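PDB 3PRL: NADP-dependent glyceraldehyde-3-phosphate dehydrogenase from Bacillus halodurans, which probably oxidises glyceraldehyde 3-phosphate to 3-phosphoglycerate, using NADP+ as the hydride acceptor and adding no phosphate to the substrate. Local coordinates for residues L157-F162 with V184-T189; S42-S47 with V214-G219; I232-F237 with M253-L258; F10-L15 with G191-I196; I107-R112 with F162-N167. One frame throughout, in Å; residues are numbered along the deposited sequence.

Contact 1 (L157-F162 with V184-T189); sequences LAISPF and VFKPAT
Ser160 and Ala188 are the two small bumps that shape this contact. Ser160 directs its hydroxyl at the rim of the Phe185 ring: OG lies in the ring plane, 3.3 Å from CE1. It gets there because chi1 (65°) sets OG between the backbone N and the carbonyl carbon. One face of the same ring is covered from within its own segment by Pro187, two residues on, whose CD sits over the ring centre. On the other segment, the methyl of Ala188 fits the bend of the chain after Ser160, its CB 3.5 Å from Pro161 C. Further back, Leu157 reaches across with CD1 to meet Val184 CG1 at 3.8 Å, on the opposite side of the sheet from Ala158 and Phe185.

Beneath these side chains the strands run parallel, their axes 4.9 Å apart. Ala158 is held through both its polar backbone atoms: its N donates to Val184 O at 3.0 Å, and its O accepts from Lys186 N at 2.9 Å with a nearly straight N-H (171°). Beyond the Ala158 bonds the pairing weakens, and the bonds Ser160 N to Lys186 O and Ala188 N to Ser160 O are weak. A water accepts from Ala188 N at 2.7 Å and lies 2.8 Å from Pro161 O, to which it can donate, with Ser160 OG also bonded to it.

The strands belong to a beta-alpha-beta unit completed by helix 167-178. Straight backbone pairing thus gives way to weak bonds and a water near Ser160, Phe162, Lys186 and Thr189, which bind NADP+, consistent with strand ends that open toward the cofactor.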
# COMPACT_ATOMS: atom_id res chain seq x y z
N LEU D 157 15.76 5.98 -22.45
CA LEU D 157 16.51 7.14 -22.90
C LEU D 157 16.36 8.25 -21.88
O LEU D 157 15.25 8.71 -21.61
CB LEU D 157 16.04 7.62 -24.28
CG LEU D 157 16.79 8.88 -24.78
CD1 LEU D 157 18.16 8.52 -25.31
CD2 LEU D 157 15.99 9.64 -25.82
N ALA D 158 17.49 8.63 -21.29
CA ALA D 158 17.57 9.68 -20.28
C ALA D 158 18.29 10.85 -20.90
O ALA D 158 19.44 10.73 -21.36
CB ALA D 158 18.33 9.20 -19.05
N ILE D 159 17.59 11.99 -20.92
CA ILE D 159 18.12 13.22 -21.50
C ILE D 159 18.09 14.29 -20.43
O ILE D 159 17.03 14.73 -20.00
CB ILE D 159 17.29 13.68 -22.73
CG1 ILE D 159 16.80 12.47 -23.55
CG2 ILE D 159 18.11 14.71 -23.58
CD1 ILE D 159 15.57 12.80 -24.43
N SER D 160 19.27 14.71 -20.00
CA SER D 160 19.40 15.64 -18.89
C SER D 160 19.85 17.06 -19.32
O SER D 160 20.43 17.21 -20.39
CB SER D 160 20.32 15.05 -17.81
OG SER D 160 21.64 14.90 -18.28
N PRO D 161 19.57 18.08 -18.48
CA PRO D 161 19.83 19.49 -18.78
C PRO D 161 21.20 19.98 -18.28
O PRO D 161 21.94 19.20 -17.69
CB PRO D 161 18.72 20.20 -18.02
CG PRO D 161 18.55 19.36 -16.78
CD PRO D 161 19.05 17.94 -17.10
N PHE D 162 21.53 21.26 -18.52
CA PHE D 162 22.76 21.89 -18.02
C PHE D 162 22.59 22.34 -16.56
O PHE D 162 23.56 22.41 -15.80
CB PHE D 162 23.17 23.08 -18.91
CG PHE D 162 22.42 24.36 -18.62
CD1 PHE D 162 22.81 25.19 -17.56
CD2 PHE D 162 21.33 24.73 -19.41
CE1 PHE D 162 22.11 26.37 -17.27
CE2 PHE D 162 20.62 25.91 -19.14
CZ PHE D 162 21.02 26.74 -18.05
N VAL D 184 20.34 4.46 -22.32
CA VAL D 184 21.06 5.33 -23.23
C VAL D 184 21.00 6.73 -22.63
O VAL D 184 19.92 7.30 -22.47
CB VAL D 184 20.48 5.26 -24.65
CG1 VAL D 184 21.16 6.26 -25.56
CG2 VAL D 184 20.67 3.87 -25.19
N PHE D 185 22.17 7.24 -22.24
CA PHE D 185 22.32 8.54 -21.57
C PHE D 185 22.81 9.63 -22.53
O PHE D 185 23.92 9.54 -23.07
CB PHE D 185 23.28 8.42 -20.39
CG PHE D 185 23.54 9.74 -19.65
CD1 PHE D 185 22.51 10.66 -19.42
CD2 PHE D 185 24.82 10.05 -19.16
CE1 PHE D 185 22.73 11.86 -18.77
CE2 PHE D 185 25.05 11.25 -18.48
CZ PHE D 185 24.00 12.16 -18.28
N LYS D 186 21.99 10.66 -22.71
CA LYS D 186 22.39 11.86 -23.49
C LYS D 186 22.40 13.12 -22.63
O LYS D 186 21.35 13.71 -22.41
CB LYS D 186 21.49 12.06 -24.72
CG LYS D 186 21.82 13.30 -25.62
CD LYS D 186 23.34 13.53 -25.78
CE LYS D 186 23.71 14.99 -26.03
NZ LYS D 186 25.07 15.31 -25.48
N PRO D 187 23.60 13.55 -22.15
CA PRO D 187 23.66 14.79 -21.35
C PRO D 187 23.42 16.02 -22.21
O PRO D 187 23.62 15.96 -23.41
CB PRO D 187 25.11 14.83 -20.84
CG PRO D 187 25.87 13.93 -21.74
CD PRO D 187 24.92 12.88 -22.22
N ALA D 188 23.00 17.13 -21.61
CA ALA D 188 23.10 18.41 -22.31
C ALA D 188 24.58 18.58 -22.67
O ALA D 188 25.47 18.20 -21.88
CB ALA D 188 22.64 19.53 -21.42
N THR D 189 24.86 19.12 -23.84
CA THR D 189 26.25 19.27 -24.29
C THR D 189 27.03 20.16 -23.31
O THR D 189 28.18 19.85 -22.94
CB THR D 189 26.35 19.76 -25.76
OG1 THR D 189 26.00 18.68 -26.63
CG2 THR D 189 27.80 20.22 -26.10
O HOH W 1 23.41 17.18 -18.91

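Contact 2 (S42-S47 with V214-G219); sequences SIPALS and VVTGRG
Thr216 OG1 donates to Pro44 O at 2.7 Å, meeting the carbonyl in its own plane with a C=O...O angle of 145°. A chi1 of 55° folds the hydroxyl back over the threonine's own main chain, and in that place it also touches the proline ring, with Pro44 CD 3.5 Å from OG1. A second bond runs the other way across the contact: Leu46 N donates to Thr216 O at 3.0 Å, from somewhat outside the carbonyl plane. The two bonds bracket Ala45, fixing the chain before and after it to one residue of the facing loop. Ile43 packs beside this pair, its CD1 lying 3.8 Å from Thr216 CB.

In fold terms, the end of strand 39-44, part of a small mixed sheet with the N-terminal strand 10-16, meets the loop that follows strand 212-214 of the nucleotide-binding sheet. The touching parts run nearly at right angles (85°), so they cross rather than pair as strands. At the crossing the backbones come close, Ala45 CA and Gly217 CA being 3.9 Å apart, and a side chain on Gly217 would run close to Leu46 N. An alanine in place of Thr216 would remove OG1 and CG2, and is likely to leave the buried Pro44 O without this donor and Ile43 CD1 with less to pack on. Leu46 leans its side chain along the loop, CD1 standing 4.0 Å from Val215 CA. Two residues beyond Gly217 the same loop reaches Gly219, which binds NADP+, while Val215 packs on Lys186, another residue of that site.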
# COMPACT_ATOMS: atom_id res chain seq x y z
N SER D 42 36.70 18.58 -24.40
CA SER D 42 35.82 18.30 -25.52
C SER D 42 35.04 17.00 -25.30
O SER D 42 35.39 16.17 -24.45
CB SER D 42 36.63 18.22 -26.81
OG SER D 42 37.68 17.28 -26.67
N ILE D 43 33.96 16.84 -26.07
CA ILE D 43 33.21 15.59 -26.12
C ILE D 43 33.14 15.10 -27.56
O ILE D 43 33.24 15.91 -28.49
CB ILE D 43 31.78 15.71 -25.52
CG1 ILE D 43 30.94 16.72 -26.32
CG2 ILE D 43 31.87 16.07 -24.04
CD1 ILE D 43 29.48 16.68 -25.99
N PRO D 44 32.98 13.78 -27.77
CA PRO D 44 32.86 13.29 -29.14
C PRO D 44 31.48 13.62 -29.72
O PRO D 44 30.46 13.45 -29.04
CB PRO D 44 33.02 11.77 -28.99
CG PRO D 44 33.50 11.54 -27.57
CD PRO D 44 32.95 12.68 -26.79
N ALA D 45 31.46 14.10 -30.96
CA ALA D 45 30.21 14.28 -31.70
C ALA D 45 29.91 13.00 -32.47
O ALA D 45 30.60 12.67 -33.43
CB ALA D 45 30.30 15.47 -32.64
N LEU D 46 28.88 12.27 -32.03
CA LEU D 46 28.60 10.93 -32.55
C LEU D 46 27.71 10.94 -33.78
O LEU D 46 26.99 11.91 -34.04
CB LEU D 46 27.97 10.03 -31.47
CG LEU D 46 28.85 9.41 -30.37
CD1 LEU D 46 28.03 8.46 -29.48
CD2 LEU D 46 30.07 8.68 -30.95
N SER D 47 27.80 9.84 -34.53
CA SER D 47 27.07 9.63 -35.79
C SER D 47 25.79 8.80 -35.58
O SER D 47 25.54 8.30 -34.49
CB SER D 47 27.98 8.95 -36.82
OG SER D 47 28.42 7.67 -36.38
N VAL D 214 26.71 6.07 -23.01
CA VAL D 214 26.67 7.53 -23.11
C VAL D 214 26.68 7.94 -24.57
O VAL D 214 27.55 7.55 -25.33
CB VAL D 214 27.86 8.23 -22.38
CG1 VAL D 214 27.68 9.76 -22.39
CG2 VAL D 214 28.02 7.70 -20.96
N VAL D 215 25.66 8.70 -24.97
CA VAL D 215 25.62 9.21 -26.33
C VAL D 215 25.81 10.70 -26.27
O VAL D 215 25.09 11.39 -25.59
CB VAL D 215 24.32 8.81 -27.09
CG1 VAL D 215 24.34 7.31 -27.42
CG2 VAL D 215 23.05 9.18 -26.30
N THR D 216 26.83 11.19 -26.97
CA THR D 216 27.05 12.61 -27.09
C THR D 216 27.10 12.99 -28.57
O THR D 216 27.47 12.19 -29.42
CB THR D 216 28.33 13.09 -26.37
OG1 THR D 216 29.46 12.34 -26.84
CG2 THR D 216 28.20 12.92 -24.85
N GLY D 217 26.71 14.22 -28.86
CA GLY D 217 26.61 14.66 -30.22
C GLY D 217 25.91 15.99 -30.24
O GLY D 217 25.26 16.37 -29.26
N ARG D 218 26.04 16.68 -31.36
CA ARG D 218 25.53 18.03 -31.51
C ARG D 218 24.14 18.23 -30.88
O ARG D 218 24.01 18.89 -29.84
CB ARG D 218 25.58 18.43 -32.99
CG ARG D 218 26.94 18.12 -33.64
CD ARG D 218 27.46 19.29 -34.48
NE ARG D 218 27.50 20.54 -33.71
CZ ARG D 218 28.60 21.22 -33.41
NH1 ARG D 218 28.51 22.34 -32.70
NH2 ARG D 218 29.79 20.79 -33.82
N GLY D 219 23.11 17.63 -31.48
CA GLY D 219 21.75 17.80 -30.99
C GLY D 219 20.75 17.86 -32.13
O GLY D 219 19.61 18.28 -31.94

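Contact 3 (I232-F237 with M253-L258); sequences IDMITF and MIPVVL
Ile235 pairs with Val256, Thr236 with Val257 and Phe237 with Leu258 across two parallel strands, their axes 4.7 Å apart and only 3° from alignment. Three backbone bonds stitch them. Ile235 N donates to Pro255 O at 3.0 Å, Val257 N to Ile235 O at 2.8 Å with an almost straight N-H (175°), and Phe237 N to Val257 O at 2.8 Å.

Ile254, two residues before the strand, does much of the apolar work. At a chi1 of 74° its longer branch is flanked by both main-chain bonds of CA, and CD1 lands 3.6 Å from Ile235 CG1 and 3.7 Å from Ile232 CG2. On the face of Ile235, Leu258 brings CD2 obliquely to the Phe237 ring, 3.7 Å from CD2 of that ring. On the face of Thr236, Met234 bends at chi2 and touches Val257 CG2 with CE at 3.9 Å. Thr236 OG1 rests beside Val257 CG1, buried with no polar partner in the model.

This is a beta-alpha-beta unit: helix 241-250 links the strands and packs on Ile235, Phe237 and Val256 through Ile247, strand 144-159 flanks strand 234-238 on its other edge, and Leu258 touches Met253 of a second subunit.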
# COMPACT_ATOMS: atom_id res chain seq x y z
N ILE D 232 13.91 2.26 -28.42
CA ILE D 232 13.66 2.98 -27.17
C ILE D 232 12.25 2.66 -26.67
O ILE D 232 11.26 2.78 -27.42
CB ILE D 232 13.82 4.52 -27.35
CG1 ILE D 232 15.26 4.88 -27.81
CG2 ILE D 232 13.40 5.29 -26.09
CD1 ILE D 232 16.37 4.66 -26.78
N ASP D 233 12.17 2.25 -25.40
CA ASP D 233 10.92 1.80 -24.82
C ASP D 233 10.40 2.80 -23.80
O ASP D 233 9.35 2.59 -23.24
CB ASP D 233 11.12 0.42 -24.17
CG ASP D 233 11.80 -0.56 -25.11
OD1 ASP D 233 11.11 -1.09 -26.00
OD2 ASP D 233 13.03 -0.77 -24.97
N MET D 234 11.16 3.87 -23.55
CA MET D 234 10.77 4.92 -22.61
C MET D 234 11.68 6.14 -22.71
O MET D 234 12.92 5.99 -22.78
CB MET D 234 10.79 4.37 -21.17
CG MET D 234 10.09 5.23 -20.12
SD MET D 234 11.17 6.31 -19.14
CE MET D 234 9.94 6.88 -17.97
N ILE D 235 11.07 7.33 -22.69
CA ILE D 235 11.83 8.59 -22.64
C ILE D 235 11.57 9.38 -21.36
O ILE D 235 10.43 9.59 -20.99
CB ILE D 235 11.52 9.54 -23.88
CG1 ILE D 235 11.71 8.81 -25.20
CG2 ILE D 235 12.39 10.82 -23.83
CD1 ILE D 235 13.09 8.36 -25.44
N THR D 236 12.65 9.82 -20.71
CA THR D 236 12.54 10.79 -19.60
C THR D 236 13.43 12.02 -19.81
O THR D 236 14.65 11.92 -19.92
CB THR D 236 12.79 10.15 -18.24
OG1 THR D 236 12.72 11.15 -17.23
CG2 THR D 236 14.15 9.43 -18.20
N PHE D 237 12.80 13.19 -19.82
CA PHE D 237 13.49 14.38 -20.28
C PHE D 237 13.23 15.57 -19.39
O PHE D 237 12.09 15.86 -19.01
CB PHE D 237 13.08 14.66 -21.74
CG PHE D 237 13.45 16.04 -22.24
CD1 PHE D 237 14.63 16.25 -22.94
CD2 PHE D 237 12.58 17.11 -22.05
CE1 PHE D 237 14.97 17.52 -23.42
CE2 PHE D 237 12.91 18.38 -22.52
CZ PHE D 237 14.10 18.58 -23.21
N MET D 253 4.22 5.47 -29.35
CA MET D 253 4.05 4.12 -28.80
C MET D 253 4.86 3.81 -27.55
O MET D 253 4.96 2.63 -27.16
CB MET D 253 4.27 3.04 -29.85
CG MET D 253 3.20 2.99 -30.89
SD MET D 253 1.52 2.59 -30.33
CE MET D 253 1.75 1.17 -29.23
N ILE D 254 5.39 4.84 -26.90
CA ILE D 254 6.14 4.65 -25.66
C ILE D 254 5.79 5.66 -24.58
O ILE D 254 5.23 6.73 -24.86
CB ILE D 254 7.67 4.59 -25.92
CG1 ILE D 254 8.24 5.99 -26.22
CG2 ILE D 254 8.00 3.57 -27.02
CD1 ILE D 254 9.76 6.02 -26.28
N PRO D 255 6.10 5.33 -23.32
CA PRO D 255 5.86 6.32 -22.27
C PRO D 255 6.87 7.45 -22.39
O PRO D 255 8.04 7.19 -22.68
CB PRO D 255 6.09 5.53 -20.98
CG PRO D 255 6.21 4.07 -21.40
CD PRO D 255 6.61 4.05 -22.79
N VAL D 256 6.41 8.68 -22.16
CA VAL D 256 7.27 9.85 -22.19
C VAL D 256 7.02 10.74 -20.98
O VAL D 256 5.91 11.22 -20.75
CB VAL D 256 7.13 10.67 -23.52
CG1 VAL D 256 8.18 11.78 -23.57
CG2 VAL D 256 7.29 9.77 -24.72
N VAL D 257 8.08 10.93 -20.20
CA VAL D 257 8.05 11.72 -18.99
C VAL D 257 8.85 13.01 -19.26
O VAL D 257 9.96 12.97 -19.76
CB VAL D 257 8.61 10.89 -17.79
CG1 VAL D 257 9.04 11.77 -16.62
CG2 VAL D 257 7.55 9.87 -17.32
N LEU D 258 8.23 14.16 -18.97
CA LEU D 258 8.87 15.44 -19.24
C LEU D 258 8.85 16.36 -18.04
O LEU D 258 7.82 16.53 -17.37
CB LEU D 258 8.20 16.15 -20.43
CG LEU D 258 8.04 15.46 -21.79
CD1 LEU D 258 7.05 16.20 -22.69
CD2 LEU D 258 9.39 15.35 -22.48

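Contact 4 (F10-L15 with G191-I196); sequences FNANIL and GSLSGI
Phe10 and Ala12 pack on Leu193 and Ile196 in a mainly apolar contact, with no hydrogen bond between the segments; it lays the N-terminal strand 10-16, with its short internal loop, over the first turn of helix 192-204. Leu193 and Ile196 stand three residues apart and so present one side of that turn. Phe10 extends toward it with CG anti to the backbone N (chi1 -179°), and its side chain runs antiparallel alongside that of Leu193, bringing the two CD2 atoms to 3.6 Å. Leu193 O lies in the plane of the ring, at its edge, 3.6 Å from Phe10 CE2. Ala12 covers part of one ring face with its CB, which also touches Ile196 CD1 at 3.6 Å.

The helix follows strand 182-186 of the nucleotide-binding sheet, whereas strand 10-16 belongs to a small mixed sheet beside strand 39-44. Ile43 of that neighbouring strand also packs on Leu193 and Ile196, so both strands cover the same helix face. Leu94 of helix 88-98 touches Leu193 as well. Leu193 CD2 also approaches Phe10 O at 3.5 Å, and Ile196 CG2 comes within 3.4 Å of Asn13 O, a carbonyl oxygen buried here with no polar partner in the model.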
# COMPACT_ATOMS: atom_id res chain seq x y z
N PHE D 10 40.18 18.38 -20.34
CA PHE D 10 39.42 17.13 -20.25
C PHE D 10 38.79 16.78 -21.59
O PHE D 10 37.64 17.09 -21.87
CB PHE D 10 38.38 17.18 -19.12
CG PHE D 10 37.57 15.91 -18.95
CD1 PHE D 10 38.18 14.66 -19.05
CD2 PHE D 10 36.22 15.97 -18.65
CE1 PHE D 10 37.44 13.49 -18.89
CE2 PHE D 10 35.47 14.81 -18.48
CZ PHE D 10 36.08 13.56 -18.60
N ASN D 11 39.60 16.15 -22.43
CA ASN D 11 39.11 15.59 -23.67
C ASN D 11 38.53 14.21 -23.38
O ASN D 11 39.25 13.21 -23.33
CB ASN D 11 40.22 15.59 -24.71
CG ASN D 11 40.63 17.00 -25.10
OD1 ASN D 11 39.79 17.80 -25.52
ND2 ASN D 11 41.91 17.32 -24.95
N ALA D 12 37.22 14.20 -23.17
CA ALA D 12 36.49 13.05 -22.65
C ALA D 12 36.08 12.06 -23.73
O ALA D 12 35.78 12.45 -24.87
CB ALA D 12 35.26 13.52 -21.89
N ASN D 13 36.07 10.79 -23.36
CA ASN D 13 35.53 9.74 -24.20
C ASN D 13 34.12 9.33 -23.75
O ASN D 13 33.68 9.67 -22.63
CB ASN D 13 36.49 8.55 -24.26
CG ASN D 13 37.55 8.69 -25.38
OD1 ASN D 13 37.76 9.77 -25.96
ND2 ASN D 13 38.23 7.58 -25.68
N ILE D 14 33.41 8.62 -24.63
CA ILE D 14 32.07 8.11 -24.33
C ILE D 14 32.12 6.62 -24.06
O ILE D 14 33.02 5.93 -24.53
CB ILE D 14 31.03 8.41 -25.47
CG1 ILE D 14 31.41 7.74 -26.81
CG2 ILE D 14 30.83 9.92 -25.65
CD1 ILE D 14 30.65 6.43 -27.09
N LEU D 15 31.14 6.15 -23.29
CA LEU D 15 31.00 4.74 -22.97
C LEU D 15 30.03 4.05 -23.90
O LEU D 15 28.86 4.44 -24.01
CB LEU D 15 30.50 4.58 -21.53
CG LEU D 15 30.32 3.16 -20.98
CD1 LEU D 15 31.66 2.43 -20.82
CD2 LEU D 15 29.61 3.23 -19.64
N GLY D 191 27.45 20.51 -19.96
CA GLY D 191 27.16 19.58 -18.85
C GLY D 191 27.61 18.16 -19.17
O GLY D 191 27.71 17.31 -18.28
N SER D 192 27.89 17.90 -20.44
CA SER D 192 28.37 16.59 -20.85
C SER D 192 29.66 16.12 -20.15
O SER D 192 29.81 14.93 -19.89
CB SER D 192 28.55 16.55 -22.37
OG SER D 192 27.29 16.65 -23.01
N LEU D 193 30.60 17.03 -19.84
CA LEU D 193 31.81 16.61 -19.10
C LEU D 193 31.51 16.13 -17.68
O LEU D 193 32.06 15.10 -17.24
CB LEU D 193 32.89 17.69 -19.04
CG LEU D 193 33.39 18.45 -20.27
CD1 LEU D 193 34.22 19.62 -19.79
CD2 LEU D 193 34.19 17.55 -21.23
N SER D 194 30.67 16.88 -16.97
CA SER D 194 30.26 16.51 -15.61
C SER D 194 29.49 15.19 -15.62
O SER D 194 29.77 14.31 -14.82
CB SER D 194 29.45 17.62 -14.93
OG SER D 194 30.22 18.80 -14.76
N GLY D 195 28.52 15.05 -16.53
CA GLY D 195 27.83 13.77 -16.71
C GLY D 195 28.75 12.61 -17.10
O GLY D 195 28.51 11.48 -16.69
N ILE D 196 29.80 12.86 -17.89
CA ILE D 196 30.72 11.78 -18.24
C ILE D 196 31.46 11.32 -16.98
O ILE D 196 31.48 10.12 -16.68
CB ILE D 196 31.66 12.11 -19.44
CG1 ILE D 196 30.86 12.28 -20.75
CG2 ILE D 196 32.66 11.00 -19.65
CD1 ILE D 196 31.67 13.01 -21.87

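Contact 5 (I107-R112 with F162-N167); sequences IGEVSR and FNYPVN
The side chain of Glu109 crosses that of Pro165 at about a right angle, OE2 coming 3.1 Å from Pro165 CD. This is a helix-to-loop contact: helix 103-124 meets the turn that leaves strand 144-159 and enters helix 167-178, the crossover helix of a beta-alpha-beta unit. Stretched out from its first torsion (chi1 173°) to the carboxylate, Glu109 reaches from its helix into the bend of that turn. There OE2 accepts two backbone bonds. Val166 N comes in from above the carboxylate plane, 41° out of it, at 2.9 Å from OE2, while Asn167 N, also 2.9 Å away, uses the anti lone pair of OE2.

The other oxygen, OE1, forms a salt bridge with Lys101, which also makes a cation-pi contact with Tyr164 and donates to Asn163 O. This charge, together with the nearby N-terminal end of helix 167-178, would tend to favour the ionised carboxylate. A leucine in place of Glu109 would take away both oxygens, and is likely to leave two buried amides without their acceptor and Lys101 without this counter-charge.

Asn167 flanks the glutamate as well, its CB 3.7 Å from Glu109 CG. Arg112, bound at NE by Asp449, turns its guanidinium nearly perpendicular to the Asn167 amide (87°), and Asn167 ND2 rests against its aliphatic stem, 3.8 Å from Arg112 CG.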
# COMPACT_ATOMS: atom_id res chain seq x y z
N ILE D 107 29.40 21.21 -5.56
CA ILE D 107 29.79 20.05 -4.75
C ILE D 107 28.57 19.48 -4.07
O ILE D 107 28.46 18.27 -3.94
CB ILE D 107 30.83 20.40 -3.65
CG1 ILE D 107 32.04 21.10 -4.24
CG2 ILE D 107 31.25 19.14 -2.89
CD1 ILE D 107 32.74 22.04 -3.25
N GLY D 108 27.66 20.36 -3.65
CA GLY D 108 26.40 20.01 -3.00
C GLY D 108 25.53 19.17 -3.92
O GLY D 108 24.81 18.28 -3.46
N GLU D 109 25.61 19.46 -5.22
CA GLU D 109 24.91 18.70 -6.23
C GLU D 109 25.36 17.24 -6.26
O GLU D 109 24.52 16.35 -6.36
CB GLU D 109 25.09 19.32 -7.62
CG GLU D 109 24.50 18.45 -8.73
CD GLU D 109 24.41 19.13 -10.07
OE1 GLU D 109 24.88 20.29 -10.21
OE2 GLU D 109 23.87 18.49 -10.99
N VAL D 110 26.67 17.02 -6.19
CA VAL D 110 27.23 15.67 -6.12
C VAL D 110 26.81 14.94 -4.82
O VAL D 110 26.46 13.77 -4.87
CB VAL D 110 28.79 15.64 -6.27
CG1 VAL D 110 29.28 14.22 -6.52
CG2 VAL D 110 29.26 16.58 -7.39
N SER D 111 26.86 15.64 -3.68
CA SER D 111 26.45 15.05 -2.38
C SER D 111 25.02 14.57 -2.44
O SER D 111 24.72 13.42 -2.09
CB SER D 111 26.56 16.04 -1.22
OG SER D 111 27.86 16.54 -1.07
N ARG D 112 24.14 15.46 -2.90
CA ARG D 112 22.72 15.17 -2.95
C ARG D 112 22.46 14.03 -3.93
O ARG D 112 21.58 13.21 -3.68
CB ARG D 112 21.90 16.43 -3.30
CG ARG D 112 20.38 16.23 -3.26
CD ARG D 112 19.60 17.56 -3.30
NE ARG D 112 18.30 17.40 -3.96
CZ ARG D 112 17.47 18.41 -4.27
NH1 ARG D 112 17.79 19.67 -3.99
NH2 ARG D 112 16.32 18.15 -4.88
N PHE D 162 21.53 21.26 -18.52
CA PHE D 162 22.76 21.89 -18.02
C PHE D 162 22.59 22.34 -16.56
O PHE D 162 23.56 22.41 -15.80
CB PHE D 162 23.17 23.08 -18.91
CG PHE D 162 22.42 24.36 -18.62
CD1 PHE D 162 22.81 25.19 -17.56
CD2 PHE D 162 21.33 24.73 -19.41
CE1 PHE D 162 22.11 26.37 -17.27
CE2 PHE D 162 20.62 25.91 -19.14
CZ PHE D 162 21.02 26.74 -18.05
N ASN D 163 21.34 22.71 -16.26
CA ASN D 163 20.73 22.93 -14.95
C ASN D 163 21.46 22.18 -13.83
O ASN D 163 22.09 22.77 -12.94
CB ASN D 163 19.30 22.32 -15.06
CG ASN D 163 18.18 23.25 -14.61
OD1 ASN D 163 17.02 22.82 -14.54
ND2 ASN D 163 18.48 24.51 -14.37
N TYR D 164 21.33 20.86 -13.88
CA TYR D 164 21.81 19.95 -12.86
C TYR D 164 22.34 18.74 -13.62
O TYR D 164 21.61 17.80 -13.87
CB TYR D 164 20.67 19.53 -11.92
CG TYR D 164 20.06 20.64 -11.08
CD1 TYR D 164 20.42 20.80 -9.75
CD2 TYR D 164 19.10 21.51 -11.61
CE1 TYR D 164 19.87 21.82 -8.97
CE2 TYR D 164 18.52 22.53 -10.84
CZ TYR D 164 18.92 22.68 -9.51
OH TYR D 164 18.37 23.68 -8.73
N PRO D 165 23.61 18.78 -14.02
CA PRO D 165 24.13 17.78 -14.95
C PRO D 165 24.64 16.48 -14.28
O PRO D 165 25.08 15.56 -14.97
CB PRO D 165 25.26 18.53 -15.64
CG PRO D 165 25.77 19.45 -14.58
CD PRO D 165 24.61 19.82 -13.71
N VAL D 166 24.60 16.42 -12.96
CA VAL D 166 24.89 15.19 -12.24
C VAL D 166 23.57 14.77 -11.59
O VAL D 166 23.04 13.69 -11.86
CB VAL D 166 26.10 15.37 -11.24
CG1 VAL D 166 26.32 14.16 -10.38
CG2 VAL D 166 27.37 15.63 -12.03
N ASN D 167 22.99 15.68 -10.82
CA ASN D 167 21.72 15.45 -10.13
C ASN D 167 20.55 14.98 -11.00
O ASN D 167 19.93 13.96 -10.71
CB ASN D 167 21.33 16.70 -9.34
CG ASN D 167 20.28 16.44 -8.29
OD1 ASN D 167 19.11 16.25 -8.61
ND2 ASN D 167 20.70 16.41 -7.03

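From the N terminus, residues 10-15 and then 42-47 wait for partners some 170 residues on: contact 4 closes at 191-196 and contact 2 at 214-219, so their loops cross. Both tie the small N-terminal sheet to the nucleotide-binding domain. Contact 5 opens at 107-112 and closes at 162-167, while contact 1 opens at 157-162 and closes at 184-189; these two also cross, share Phe162, and lie wholly within the spans of contacts 2 and 4. Contact 3 follows in series, after all the others have closed. It continues the sheet of contact 1, since Leu157 bonds to Met234 and Thr236, while Phe185 O bridges contact 1 to Val215 of contact 2.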